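Local structure of tannase (Fusobacterium nucleatum subsp. nucleatum ATCC 25586, 6YQ4) at residues A[301-304]-A[305-308]; A[445-449]-A[450-454]; A[323-327]-A[328-332]; A[262-265]-A[266-270]; A[347-350]-A[351-355]. The protein is a tannase, probably of the alpha/beta-hydrolase type, that acts against gallotannins, presumably by hydrolysing their ester bonds, and binds a magnesium ion. All blocks are in the same frame, centred on the assembly; numbering follows the deposited sequence. Where two conformers were deposited one is given.

Along the chain the contacts come in the order 4, 1, 3, 5, 2. Contacts 4, 1, 3 and 5 belong to the long insertion between sheet strands 202-206 and 435-439, the usual site of a lid in alpha/beta hydrolases; contact 2 lies just after strand 435-439, where helix 450-461 begins. Contact 2 touches contacts 1 and 5, each with its centre about 13 Å away, while contact 1 also touches contact 3 and contact 5 also touches contact 4. Contacts 3 and 4 are the ends of this chain of neighbours, with centres about 29 Å apart. Local turns and helix segments thus tie the insertion to the main-sheet domain, far from the magnesium ion.

Contact 1. Residues A[301-304]-A[305-308]; sequences TYLS and IIIR
I306 lays its terminal methyl CD1 against two residues of the preceding helical turn, 3.8 Å from CE2 of Y302 and 4.0 Å from CD2 of L303. This is the i to i+3 and i to i+4 packing that an alpha-helix provides. The I306 side chain can reach backward because CG1 stands anti to the carbonyl carbon (chi1 -68°) and CD1 then continues in a stretched line. L303 and I306 run side by side with their ends pointing the same way, whereas the tyrosine ring meets the methyl at a slant.

One turn of backbone bonding underlies this. S304 O accepts from R308 N at 2.8 Å, and L303 O from I307 N at 3.2 Å; the bond from I306 N to Y302 O is weak. I305 repeats the backward reach on another side of the helix, its CG1 lying 3.1 Å from T301 O. The other branch of I305, CG2, sits 3.4 Å above the guanidinium plane of R308, toward its rim, where the bend at chi3 has folded the arginine back.

Helix 298-316 packs on several elements here. L303 turns to W221 and M222 of helix 212-223 and to L340 of helix 340-344, I307 meets V338 of strand 335-338 as well as L449, and R308 lies along V335 and V338 of that strand.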
loop_
_atom_site.group_PDB
_atom_site.type_symbol
_atom_site.label_atom_id
_atom_site.label_comp_id
_atom_site.label_asym_id
_atom_site.label_seq_id
_atom_site.Cartn_x
_atom_site.Cartn_y
_atom_site.Cartn_z
ATOM N N THR A 301 1.165 19.645 -14.596
ATOM C CA THR A 301 -0.005 20.496 -14.373
ATOM C C THR A 301 -1.136 19.709 -13.718
ATOM O O THR A 301 -1.873 20.239 -12.878
ATOM C CB THR A 301 -0.462 21.116 -15.707
ATOM O OG1 THR A 301 0.530 22.036 -16.171
ATOM C CG2 THR A 301 -1.798 21.860 -15.574
ATOM N N TYR A 302 -1.280 18.436 -14.084
ATOM C CA TYR A 302 -2.232 17.567 -13.404
ATOM C C TYR A 302 -1.896 17.430 -11.918
ATOM O O TYR A 302 -2.779 17.548 -11.057
ATOM C CB TYR A 302 -2.256 16.194 -14.078
ATOM C CG TYR A 302 -3.110 15.182 -13.365
ATOM C CD1 TYR A 302 -4.482 15.150 -13.558
ATOM C CD2 TYR A 302 -2.555 14.273 -12.490
ATOM C CE1 TYR A 302 -5.264 14.244 -12.898
ATOM C CE2 TYR A 302 -3.338 13.362 -11.820
ATOM C CZ TYR A 302 -4.686 13.353 -12.036
ATOM O OH TYR A 302 -5.462 12.431 -11.382
ATOM N N LEU A 303 -0.623 17.165 -11.594
ATOM C CA LEU A 303 -0.256 17.013 -10.192
ATOM C C LEU A 303 -0.528 18.283 -9.407
ATOM O O LEU A 303 -1.021 18.232 -8.271
ATOM C CB LEU A 303 1.211 16.638 -10.055
ATOM C CG LEU A 303 1.655 15.245 -10.413
ATOM C CD1 LEU A 303 2.833 14.927 -9.520
ATOM C CD2 LEU A 303 0.522 14.282 -10.171
ATOM N N SER A 304 -0.185 19.432 -9.987
ATOM C CA SER A 304 -0.369 20.677 -9.267
ATOM C C SER A 304 -1.838 20.899 -8.939
ATOM O O SER A 304 -2.158 21.520 -7.925
ATOM C CB SER A 304 0.203 21.833 -10.085
ATOM O OG SER A 304 -0.741 22.302 -11.040
ATOM N N ILE A 305 -2.745 20.367 -9.761
ATOM C CA ILE A 305 -4.170 20.547 -9.493
ATOM C C ILE A 305 -4.604 19.706 -8.301
ATOM O O ILE A 305 -5.430 20.140 -7.490
ATOM C CB ILE A 305 -4.990 20.237 -10.758
ATOM C CG1 ILE A 305 -4.632 21.234 -11.856
ATOM C CG2 ILE A 305 -6.455 20.355 -10.469
ATOM C CD1 ILE A 305 -5.242 20.914 -13.212
ATOM N N ILE A 306 -4.038 18.503 -8.154
ATOM C CA ILE A 306 -4.251 17.719 -6.936
ATOM C C ILE A 306 -3.903 18.548 -5.705
ATOM O O ILE A 306 -4.631 18.549 -4.707
ATOM C CB ILE A 306 -3.416 16.431 -6.974
ATOM C CG1 ILE A 306 -3.920 15.479 -8.030
ATOM C CG2 ILE A 306 -3.415 15.723 -5.622
ATOM C CD1 ILE A 306 -2.947 14.323 -8.156
ATOM N N ILE A 307 -2.760 19.241 -5.744
ATOM C CA ILE A 307 -2.364 20.044 -4.592
ATOM C C ILE A 307 -3.309 21.230 -4.430
ATOM O O ILE A 307 -3.773 21.513 -3.321
ATOM C CB ILE A 307 -0.888 20.483 -4.715
ATOM C CG1 ILE A 307 0.045 19.268 -4.732
ATOM C CG2 ILE A 307 -0.480 21.402 -3.563
ATOM C CD1 ILE A 307 -0.020 18.435 -3.472
ATOM N N ARG A 308 -3.639 21.920 -5.535
ATOM C CA ARG A 308 -4.597 23.025 -5.468
ATOM C C ARG A 308 -5.889 22.579 -4.820
ATOM O O ARG A 308 -6.431 23.264 -3.946
ATOM C CB ARG A 308 -4.892 23.572 -6.867
ATOM C CG ARG A 308 -5.916 24.718 -6.887
ATOM C CD ARG A 308 -6.571 24.930 -8.273
ATOM N NE ARG A 308 -7.541 23.884 -8.581
ATOM C CZ ARG A 308 -8.032 23.642 -9.793
ATOM N NH1 ARG A 308 -7.634 24.379 -10.821
ATOM N NH2 ARG A 308 -8.919 22.657 -9.973
#

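Contact 2. Residues A[445-449]-A[450-454]; sequences KDTSL and AIPAI
L449, A450 and S448 carry most of this contact, in which a loop passes into the first turn of helix 450-461. S448 turns its hydroxyl anti to its own backbone N (chi1 -168°), and OG comes to 3.4 Å from A450 N in a weak capping bond. A side-chain oxygen accepting from the amide two residues on is the signature of an ST turn, here in a slack form. The same OG lies close to the methyl of A450, and it has a further weak bond with A218 O of helix 212-223. The carbonyl of S448 adds a firmer grip, with S448 O accepting from I451 N at 3.0 Å; the donor approaches from above the carbonyl plane.

L449 contributes mainly through its backbone. Its O accepts from A453 N at 3.2 Å, the first full helical bond across the junction, and the CB of A453 rests 3.3 Å from that same L449 O. The leucine side chain makes a looser touch, CD1 to P452 CG at 4.4 Å. P452 itself packs its CD 3.1 Å from S448 O. T447 meets I451 at about a right angle, its OG1 lying 3.9 Å from I451 CG1.

D444 and H476, whose geometry is consistent with a Ser-His-Asp triad, lie next to this loop. The chemistry suits a buried helix start: S448 answers the amides of A450 and I451 through two different oxygens, while P452, having no N-H, asks for no acceptor at all.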
loop_
_atom_site.group_PDB
_atom_site.type_symbol
_atom_site.label_atom_id
_atom_site.label_comp_id
_atom_site.label_asym_id
_atom_site.label_seq_id
_atom_site.Cartn_x
_atom_site.Cartn_y
_atom_site.Cartn_z
ATOM N N LYS A 445 6.507 12.298 1.960
ATOM C CA LYS A 445 7.659 12.202 1.079
ATOM C C LYS A 445 8.314 10.832 1.155
ATOM O O LYS A 445 9.459 10.682 0.731
ATOM C CB LYS A 445 8.661 13.302 1.392
ATOM C CG LYS A 445 8.066 14.695 1.225
ATOM C CD LYS A 445 9.118 15.770 1.536
ATOM C CE LYS A 445 8.547 17.160 1.360
ATOM N NZ LYS A 445 9.337 18.139 2.155
ATOM N N ASP A 446 7.587 9.818 1.639
ATOM C CA ASP A 446 8.126 8.463 1.596
ATOM C C ASP A 446 8.151 7.933 0.181
ATOM O O ASP A 446 8.983 7.078 -0.145
ATOM C CB ASP A 446 7.327 7.534 2.500
ATOM C CG ASP A 446 7.746 7.660 3.978
ATOM O OD1 ASP A 446 7.601 8.758 4.574
ATOM O OD2 ASP A 446 8.224 6.657 4.536
ATOM N N THR A 447 7.243 8.422 -0.660
ATOM C CA THR A 447 7.286 8.176 -2.090
ATOM C C THR A 447 6.753 9.414 -2.793
ATOM O O THR A 447 6.135 10.283 -2.179
ATOM C CB THR A 447 6.485 6.932 -2.502
ATOM O OG1 THR A 447 6.746 6.647 -3.876
ATOM C CG2 THR A 447 4.990 7.136 -2.310
ATOM N N SER A 448 7.048 9.500 -4.077
ATOM C CA SER A 448 6.553 10.592 -4.895
ATOM C C SER A 448 5.030 10.547 -5.007
ATOM O O SER A 448 4.448 9.486 -5.221
ATOM C CB SER A 448 7.183 10.492 -6.278
ATOM O OG SER A 448 6.946 11.661 -7.016
ATOM N N LEU A 449 4.375 11.707 -4.864
ATOM C CA LEU A 449 2.939 11.771 -5.154
ATOM C C LEU A 449 2.627 11.358 -6.598
ATOM O O LEU A 449 1.492 10.973 -6.904
ATOM C CB LEU A 449 2.415 13.187 -4.893
ATOM C CG LEU A 449 0.945 13.491 -5.187
ATOM C CD1 LEU A 449 0.038 12.782 -4.191
ATOM C CD2 LEU A 449 0.696 14.975 -5.144
ATOM N N ALA A 450 3.626 11.409 -7.478
ATOM C CA ALA A 450 3.452 10.976 -8.856
ATOM C C ALA A 450 3.046 9.512 -8.948
ATOM O O ALA A 450 2.366 9.123 -9.903
ATOM C CB ALA A 450 4.751 11.225 -9.632
ATOM N N ILE A 451 3.438 8.694 -7.972
ATOM C CA ILE A 451 3.296 7.240 -8.054
ATOM C C ILE A 451 1.856 6.837 -7.744
ATOM O O ILE A 451 1.247 6.115 -8.549
ATOM C CB ILE A 451 4.291 6.509 -7.126
ATOM C CG1 ILE A 451 5.719 6.594 -7.662
ATOM C CG2 ILE A 451 3.893 5.024 -6.991
ATOM C CD1 ILE A 451 5.987 5.583 -8.802
ATOM N N PRO A 452 1.271 7.227 -6.602
ATOM C CA PRO A 452 -0.158 6.938 -6.414
ATOM C C PRO A 452 -1.043 7.636 -7.440
ATOM O O PRO A 452 -2.050 7.048 -7.864
ATOM C CB PRO A 452 -0.455 7.422 -4.977
ATOM C CG PRO A 452 0.658 8.398 -4.630
ATOM C CD PRO A 452 1.863 7.867 -5.401
ATOM N N ALA A 453 -0.693 8.860 -7.863
ATOM C CA ALA A 453 -1.438 9.518 -8.950
ATOM C C ALA A 453 -1.450 8.669 -10.216
ATOM O O ALA A 453 -2.504 8.516 -10.861
ATOM C CB ALA A 453 -0.842 10.892 -9.282
ATOM N N ILE A 454 -0.282 8.127 -10.605
ATOM C CA ILE A 454 -0.213 7.264 -11.789
ATOM C C ILE A 454 -1.072 6.015 -11.608
ATOM O O ILE A 454 -1.736 5.564 -12.545
ATOM C CB ILE A 454 1.245 6.902 -12.102
ATOM C CG1 ILE A 454 1.957 8.061 -12.800
ATOM C CG2 ILE A 454 1.332 5.597 -12.902
ATOM C CD1 ILE A 454 3.469 7.856 -12.787
#

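Contact 3. Residues A[323-327]-A[328-332]; sequences QFKKA and FTIEN
F328 holds CG anti to its carbonyl carbon (chi1 -70°) and turns its ring to a chi2 of -12°, which lays one face squarely over the carbonyl oxygen of F324. That oxygen, F324 O, sits 3.6 Å above the F328 ring plane, over the centre. At the outer end of the ring F328 CZ reaches the CB of F324 at 4.1 Å, and CD1 of F328 lies 4.2 Å from the methyl of A327. The peptide oxygen therefore lies over the middle of the aromatic face, while the two aliphatic carbons flank the ring's rim on the same side.

The backbone supplies the curvature. F324 O accepts from A327 N at 3.1 Å, and K325 O accepts from F328 N at 2.9 Å, the latter donor standing above the carbonyl plane. These are two overlapping i to i+3 turns, and F324 O thus serves both the first turn and the ring face. Farther out, the aliphatic part of K325 only brushes I330, CE to CD1 at 4.5 Å.

Right after the turns the chain becomes strand 328-330, which pairs antiparallel with strand 335-338 in a small two-stranded sheet. F328 touches V338 of the partner strand, Y343 of helix 340-344, and I307 and A311 of helix 298-316, while the F324 ring meets W472 edge-to-face.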
loop_
_atom_site.group_PDB
_atom_site.type_symbol
_atom_site.label_atom_id
_atom_site.label_comp_id
_atom_site.label_asym_id
_atom_site.label_seq_id
_atom_site.Cartn_x
_atom_site.Cartn_y
_atom_site.Cartn_z
ATOM N N GLN A 323 2.739 28.025 5.583
ATOM C CA GLN A 323 4.062 27.571 5.172
ATOM C C GLN A 323 4.203 27.368 3.671
ATOM O O GLN A 323 5.325 27.393 3.165
ATOM C CB GLN A 323 4.396 26.261 5.885
ATOM C CG GLN A 323 3.772 26.152 7.268
ATOM C CD GLN A 323 3.669 24.716 7.756
ATOM O OE1 GLN A 323 4.406 23.836 7.300
ATOM N NE2 GLN A 323 2.749 24.472 8.689
ATOM N N PHE A 324 3.110 27.175 2.937
ATOM C CA PHE A 324 3.193 26.832 1.523
ATOM C C PHE A 324 2.624 27.888 0.587
ATOM O O PHE A 324 2.613 27.669 -0.630
ATOM C CB PHE A 324 2.494 25.491 1.280
ATOM C CG PHE A 324 3.173 24.339 1.965
ATOM C CD1 PHE A 324 2.939 24.076 3.313
ATOM C CD2 PHE A 324 4.071 23.533 1.273
ATOM C CE1 PHE A 324 3.580 23.013 3.961
ATOM C CE2 PHE A 324 4.712 22.472 1.906
ATOM C CZ PHE A 324 4.468 22.219 3.256
ATOM N N LYS A 325 2.189 29.040 1.109
ATOM C CA LYS A 325 1.612 30.076 0.258
ATOM C C LYS A 325 2.579 30.593 -0.811
ATOM O O LYS A 325 2.126 31.089 -1.843
ATOM C CB LYS A 325 1.122 31.241 1.116
ATOM C CG LYS A 325 0.211 30.827 2.271
ATOM C CD LYS A 325 -0.202 32.028 3.144
ATOM C CE LYS A 325 -1.726 32.096 3.378
ATOM N NZ LYS A 325 -2.179 33.360 4.047
ATOM N N LYS A 326 3.893 30.473 -0.619
ATOM C CA LYS A 326 4.818 30.990 -1.630
ATOM C C LYS A 326 4.712 30.245 -2.963
ATOM O O LYS A 326 5.105 30.790 -4.000
ATOM C CB LYS A 326 6.259 30.948 -1.106
ATOM C CG LYS A 326 6.923 29.572 -1.141
ATOM C CD LYS A 326 8.319 29.575 -0.494
ATOM C CE LYS A 326 9.231 30.640 -1.087
ATOM N NZ LYS A 326 10.644 30.563 -0.597
ATOM N N ALA A 327 4.179 29.031 -2.966
ATOM C CA ALA A 327 3.947 28.293 -4.200
ATOM C C ALA A 327 2.540 28.491 -4.768
ATOM O O ALA A 327 2.215 27.902 -5.809
ATOM C CB ALA A 327 4.198 26.792 -3.964
ATOM N N PHE A 328 1.700 29.294 -4.117
ATOM C CA PHE A 328 0.277 29.348 -4.424
ATOM C C PHE A 328 -0.093 30.685 -5.056
ATOM O O PHE A 328 0.418 31.740 -4.656
ATOM C CB PHE A 328 -0.559 29.149 -3.157
ATOM C CG PHE A 328 -0.498 27.760 -2.595
ATOM C CD1 PHE A 328 0.058 26.720 -3.321
ATOM C CD2 PHE A 328 -1.008 27.493 -1.338
ATOM C CE1 PHE A 328 0.104 25.436 -2.807
ATOM C CE2 PHE A 328 -0.955 26.204 -0.807
ATOM C CZ PHE A 328 -0.401 25.177 -1.546
ATOM N N THR A 329 -0.994 30.641 -6.032
ATOM C CA THR A 329 -1.702 31.836 -6.483
ATOM C C THR A 329 -3.065 31.853 -5.808
ATOM O O THR A 329 -3.913 30.992 -6.080
ATOM C CB THR A 329 -1.864 31.894 -7.997
ATOM O OG1 THR A 329 -0.582 31.816 -8.625
ATOM C CG2 THR A 329 -2.513 33.221 -8.375
ATOM N N ILE A 330 -3.265 32.838 -4.936
ATOM C CA ILE A 330 -4.479 32.998 -4.151
ATOM C C ILE A 330 -5.129 34.313 -4.543
ATOM O O ILE A 330 -4.473 35.358 -4.524
ATOM C CB ILE A 330 -4.176 32.984 -2.643
ATOM C CG1 ILE A 330 -3.585 31.633 -2.247
ATOM C CG2 ILE A 330 -5.427 33.328 -1.849
ATOM C CD1 ILE A 330 -3.091 31.582 -0.840
ATOM N N GLU A 331 -6.421 34.274 -4.877
ATOM C CA GLU A 331 -7.115 35.493 -5.259
ATOM C C GLU A 331 -8.162 35.786 -4.224
ATOM O O GLU A 331 -7.832 36.283 -3.119
ATOM C CB GLU A 331 -7.610 35.366 -6.707
ATOM C CG GLU A 331 -6.521 35.719 -7.711
ATOM C CD GLU A 331 -6.712 35.038 -9.041
ATOM O OE1 GLU A 331 -7.860 34.665 -9.371
ATOM O OE2 GLU A 331 -5.706 34.873 -9.759
ATOM N N ASN A 332 -9.450 35.536 -4.479
ATOM C CA ASN A 332 -10.468 35.772 -3.458
ATOM C C ASN A 332 -10.437 34.637 -2.433
ATOM O O ASN A 332 -11.398 33.894 -2.241
ATOM C CB ASN A 332 -11.846 35.932 -4.084
ATOM C CG ASN A 332 -12.581 37.152 -3.555
ATOM O OD1 ASN A 332 -12.071 38.279 -3.603
ATOM N ND2 ASN A 332 -13.779 36.930 -3.030
#

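Contact 4. Residues A[262-265]-A[266-270]; sequences INIS and NKLKT
The amide of N266 presents one face to I262 on the preceding turn: I262 O lies directly above the amide carbon, with a separation of 3.2 Å from N266 CG, and the I262 methyl CG2 sits on that same side, 4.1 Å from ND2 of N266. At the oxygen end of the amide, OD1 is hydrogen-bonded to ND2 of N224. The motif is a regular alpha-helix, part of helix 259-279 in the probable lid insertion of this alpha/beta hydrolase, and the amide folds back against the preceding turn because CG stands anti to the carbonyl carbon (chi1 -69°).

Four consecutive bonds of the i to i+4 kind join the segments. N266 N reaches I262 O at 2.8 Å, and the amides of K267, L268 and K269 bond in the same way to the carbonyls of N263, I264 and S265. I262 O thus has two roles, accepting the amide hydrogen of N266 while lying against the flat face of that residue's own side chain.

The polar side is tied to its surroundings by S265, whose OG bonds to both N224 and E220, so that N224 serves S265 and N266 together. The apolar side is built from I264 and L268, which also pack on F382 of helix 381-394. These two side chains run alongside each other and point the same way; CB of L268 rests 3.4 Å from I264 O, and beyond it the methyl CD1 of L268 meets CG2 of I264 at 3.8 Å.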
loop_
_atom_site.group_PDB
_atom_site.type_symbol
_atom_site.label_atom_id
_atom_site.label_comp_id
_atom_site.label_asym_id
_atom_site.label_seq_id
_atom_site.Cartn_x
_atom_site.Cartn_y
_atom_site.Cartn_z
ATOM N N ILE A 262 23.962 14.093 -6.202
ATOM C CA ILE A 262 23.284 15.085 -7.029
ATOM C C ILE A 262 23.341 14.685 -8.498
ATOM O O ILE A 262 22.343 14.808 -9.227
ATOM C CB ILE A 262 23.885 16.480 -6.788
ATOM C CG1 ILE A 262 23.415 17.024 -5.439
ATOM C CG2 ILE A 262 23.551 17.436 -7.954
ATOM C CD1 ILE A 262 24.151 18.269 -5.031
ATOM N N ASN A 263 24.489 14.160 -8.954
ATOM C CA ASN A 263 24.534 13.701 -10.340
ATOM C C ASN A 263 23.574 12.532 -10.575
ATOM O O ASN A 263 22.926 12.458 -11.628
ATOM C CB ASN A 263 25.962 13.329 -10.762
ATOM C CG ASN A 263 26.050 12.984 -12.256
ATOM O OD1 ASN A 263 25.621 13.770 -13.116
ATOM N ND2 ASN A 263 26.608 11.816 -12.568
ATOM N N ILE A 264 23.450 11.625 -9.599
ATOM C CA ILE A 264 22.512 10.513 -9.739
ATOM C C ILE A 264 21.078 11.030 -9.818
ATOM O O ILE A 264 20.275 10.566 -10.635
ATOM C CB ILE A 264 22.697 9.515 -8.577
ATOM C CG1 ILE A 264 24.010 8.749 -8.729
ATOM C CG2 ILE A 264 21.538 8.555 -8.487
ATOM C CD1 ILE A 264 24.508 8.182 -7.425
ATOM N N SER A 265 20.744 12.009 -8.983
ATOM C CA SER A 265 19.411 12.576 -9.025
ATOM C C SER A 265 19.171 13.319 -10.345
ATOM O O SER A 265 18.093 13.207 -10.929
ATOM C CB SER A 265 19.204 13.478 -7.811
ATOM O OG SER A 265 18.291 14.527 -8.085
ATOM N N ASN A 266 20.170 14.041 -10.855
ATOM C CA ASN A 266 20.053 14.619 -12.195
ATOM C C ASN A 266 19.704 13.548 -13.229
ATOM O O ASN A 266 18.763 13.708 -14.018
ATOM C CB ASN A 266 21.351 15.332 -12.593
ATOM C CG ASN A 266 21.606 16.592 -11.774
ATOM O OD1 ASN A 266 20.747 17.039 -11.015
ATOM N ND2 ASN A 266 22.779 17.179 -11.937
ATOM N N LYS A 267 20.445 12.438 -13.227
ATOM C CA LYS A 267 20.236 11.408 -14.238
ATOM C C LYS A 267 18.890 10.720 -14.059
ATOM O O LYS A 267 18.187 10.466 -15.044
ATOM C CB LYS A 267 21.387 10.401 -14.193
ATOM C CG LYS A 267 21.532 9.457 -15.398
ATOM C CD LYS A 267 21.534 10.163 -16.761
ATOM C CE LYS A 267 22.881 10.781 -17.112
ATOM N NZ LYS A 267 22.759 11.675 -18.310
ATOM N N LEU A 268 18.499 10.437 -12.811
ATOM C CA LEU A 268 17.216 9.777 -12.567
ATOM C C LEU A 268 16.038 10.629 -13.023
ATOM O O LEU A 268 15.055 10.096 -13.556
ATOM C CB LEU A 268 17.062 9.450 -11.089
ATOM C CG LEU A 268 17.790 8.199 -10.627
ATOM C CD1 LEU A 268 17.839 8.110 -9.089
ATOM C CD2 LEU A 268 17.145 6.993 -11.256
ATOM N N LYS A 269 16.099 11.947 -12.789
ATOM C CA LYS A 269 15.021 12.829 -13.237
ATOM C C LYS A 269 14.829 12.722 -14.737
ATOM O O LYS A 269 13.712 12.518 -15.223
ATOM C CB LYS A 269 15.313 14.276 -12.861
ATOM C CG LYS A 269 14.171 15.201 -13.251
ATOM C CD LYS A 269 14.538 16.659 -13.143
ATOM C CE LYS A 269 13.302 17.539 -13.191
ATOM N NZ LYS A 269 13.602 19.021 -13.133
ATOM N N THR A 270 15.923 12.859 -15.480
ATOM C CA THR A 270 16.009 12.693 -16.924
ATOM C C THR A 270 15.225 11.494 -17.453
ATOM O O THR A 270 14.702 11.551 -18.568
ATOM C CB THR A 270 17.492 12.596 -17.291
ATOM O OG1 THR A 270 18.045 13.913 -17.344
ATOM C CG2 THR A 270 17.721 11.911 -18.603
#

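Contact 5. Residues A[347-350]-A[351-355]; sequences GDRM and KSPPA
M350 and K351 meet where an otherwise extended loop kinks: the psi of M350 is -74°, and K351 returns to an extended backbone, which runs on to the cis peptide bond between P353 and P354. The bend brings the carbonyl of K351 close to the R349 side chain, so that residues two apart come into contact. R349 CG lies 3.2 Å from K351 O, and at the end of the same side chain R349 NH2 makes a weak bond of 3.4 Å to K351 O, the oxygen lying at the edge of the guanidinium near its plane. NH2 of R349 also touches P353 CD at 3.5 Å, the two side chains crossing at about a right angle. Since R349 was modelled in two conformers, all its side-chain contacts are those of one of them, and the weak bond is doubtful.

On the other side of the loop M350 and K351 run together. M350 bends at its last torsion, which places CE 4.0 Å from CE of the extended K351. The ammonium group of K351 passes beyond M350 to D446 O, and a glycerol molecule also bonds to it.

In that same conformer R349 NH1 forms a salt bridge with E220 of helix 212-223 and NE a hydrogen bond with V226 O; the R349 backbone pairs with S228 and S230 of strand 228-232. P353 and P354 pack on S265, I264 and L268, so the loop lies against helix 212-223, strand 228-232 and helix 259-279.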
loop_
_atom_site.group_PDB
_atom_site.type_symbol
_atom_site.label_atom_id
_atom_site.label_comp_id
_atom_site.label_asym_id
_atom_site.label_seq_id
_atom_site.Cartn_x
_atom_site.Cartn_y
_atom_site.Cartn_z
ATOM N N GLY A 347 9.731 21.738 2.071
ATOM C CA GLY A 347 10.365 20.998 3.139
ATOM C C GLY A 347 11.763 20.542 2.743
ATOM O O GLY A 347 12.254 20.790 1.641
ATOM N N ASP A 348 12.418 19.852 3.674
ATOM C CA ASP A 348 13.592 19.060 3.328
ATOM C C ASP A 348 13.144 17.778 2.653
ATOM O O ASP A 348 12.096 17.232 2.972
ATOM C CB ASP A 348 14.399 18.685 4.567
ATOM C CG ASP A 348 15.365 19.752 4.992
ATOM O OD1 ASP A 348 15.647 20.710 4.238
ATOM O OD2 ASP A 348 15.845 19.619 6.119
ATOM N N ARG A 349 13.950 17.280 1.731
ATOM C CA ARG A 349 13.674 15.983 1.132
ATOM C C ARG A 349 13.828 14.898 2.193
ATOM O O ARG A 349 14.503 15.089 3.198
ATOM C CB ARG A 349 14.613 15.734 -0.063
ATOM C CG ARG A 349 15.506 14.493 0.029
ATOM C CD ARG A 349 16.823 14.607 -0.766
ATOM N NE ARG A 349 16.689 15.204 -2.097
ATOM C CZ ARG A 349 16.698 14.526 -3.245
ATOM N NH1 ARG A 349 16.572 15.171 -4.395
ATOM N NH2 ARG A 349 16.818 13.202 -3.253
ATOM N N MET A 350 13.189 13.754 1.965
ATOM C CA MET A 350 13.296 12.637 2.897
ATOM C C MET A 350 14.340 11.607 2.461
ATOM O O MET A 350 15.410 11.503 3.057
ATOM C CB MET A 350 11.951 11.955 3.048
ATOM C CG MET A 350 11.861 11.138 4.298
ATOM S SD MET A 350 10.480 10.013 4.283
ATOM C CE MET A 350 11.245 8.499 4.885
ATOM N N LYS A 351 14.032 10.820 1.444
ATOM C CA LYS A 351 14.954 9.784 1.023
ATOM C C LYS A 351 16.024 10.369 0.107
ATOM O O LYS A 351 15.825 11.396 -0.544
ATOM C CB LYS A 351 14.193 8.656 0.322
ATOM C CG LYS A 351 13.063 8.085 1.161
ATOM C CD LYS A 351 12.622 6.717 0.689
ATOM C CE LYS A 351 11.605 6.144 1.655
ATOM N NZ LYS A 351 10.824 4.998 1.059
ATOM N N SER A 352 17.183 9.705 0.076
ATOM C CA SER A 352 18.307 10.073 -0.766
ATOM C C SER A 352 18.356 9.202 -2.019
ATOM O O SER A 352 17.997 8.024 -1.973
ATOM C CB SER A 352 19.624 9.938 0.003
ATOM O OG SER A 352 19.515 10.587 1.252
ATOM N N PRO A 353 18.839 9.746 -3.135
ATOM C CA PRO A 353 18.749 9.036 -4.415
ATOM C C PRO A 353 19.844 7.994 -4.560
ATOM O O PRO A 353 21.013 8.269 -4.259
ATOM C CB PRO A 353 18.927 10.165 -5.445
ATOM C CG PRO A 353 19.842 11.135 -4.752
ATOM C CD PRO A 353 19.584 11.015 -3.259
ATOM N N PRO A 354 19.528 6.804 -5.100
ATOM C CA PRO A 354 18.185 6.372 -5.524
ATOM C C PRO A 354 17.335 5.884 -4.347
ATOM O O PRO A 354 17.735 4.990 -3.621
ATOM C CB PRO A 354 18.467 5.221 -6.516
ATOM C CG PRO A 354 19.938 5.329 -6.841
ATOM C CD PRO A 354 20.582 5.916 -5.626
ATOM N N ALA A 355 16.145 6.460 -4.204
ATOM C CA ALA A 355 15.353 6.311 -2.987
ATOM C C ALA A 355 14.903 4.869 -2.719
ATOM O O ALA A 355 14.701 4.500 -1.558
ATOM C CB ALA A 355 14.134 7.238 -3.068
#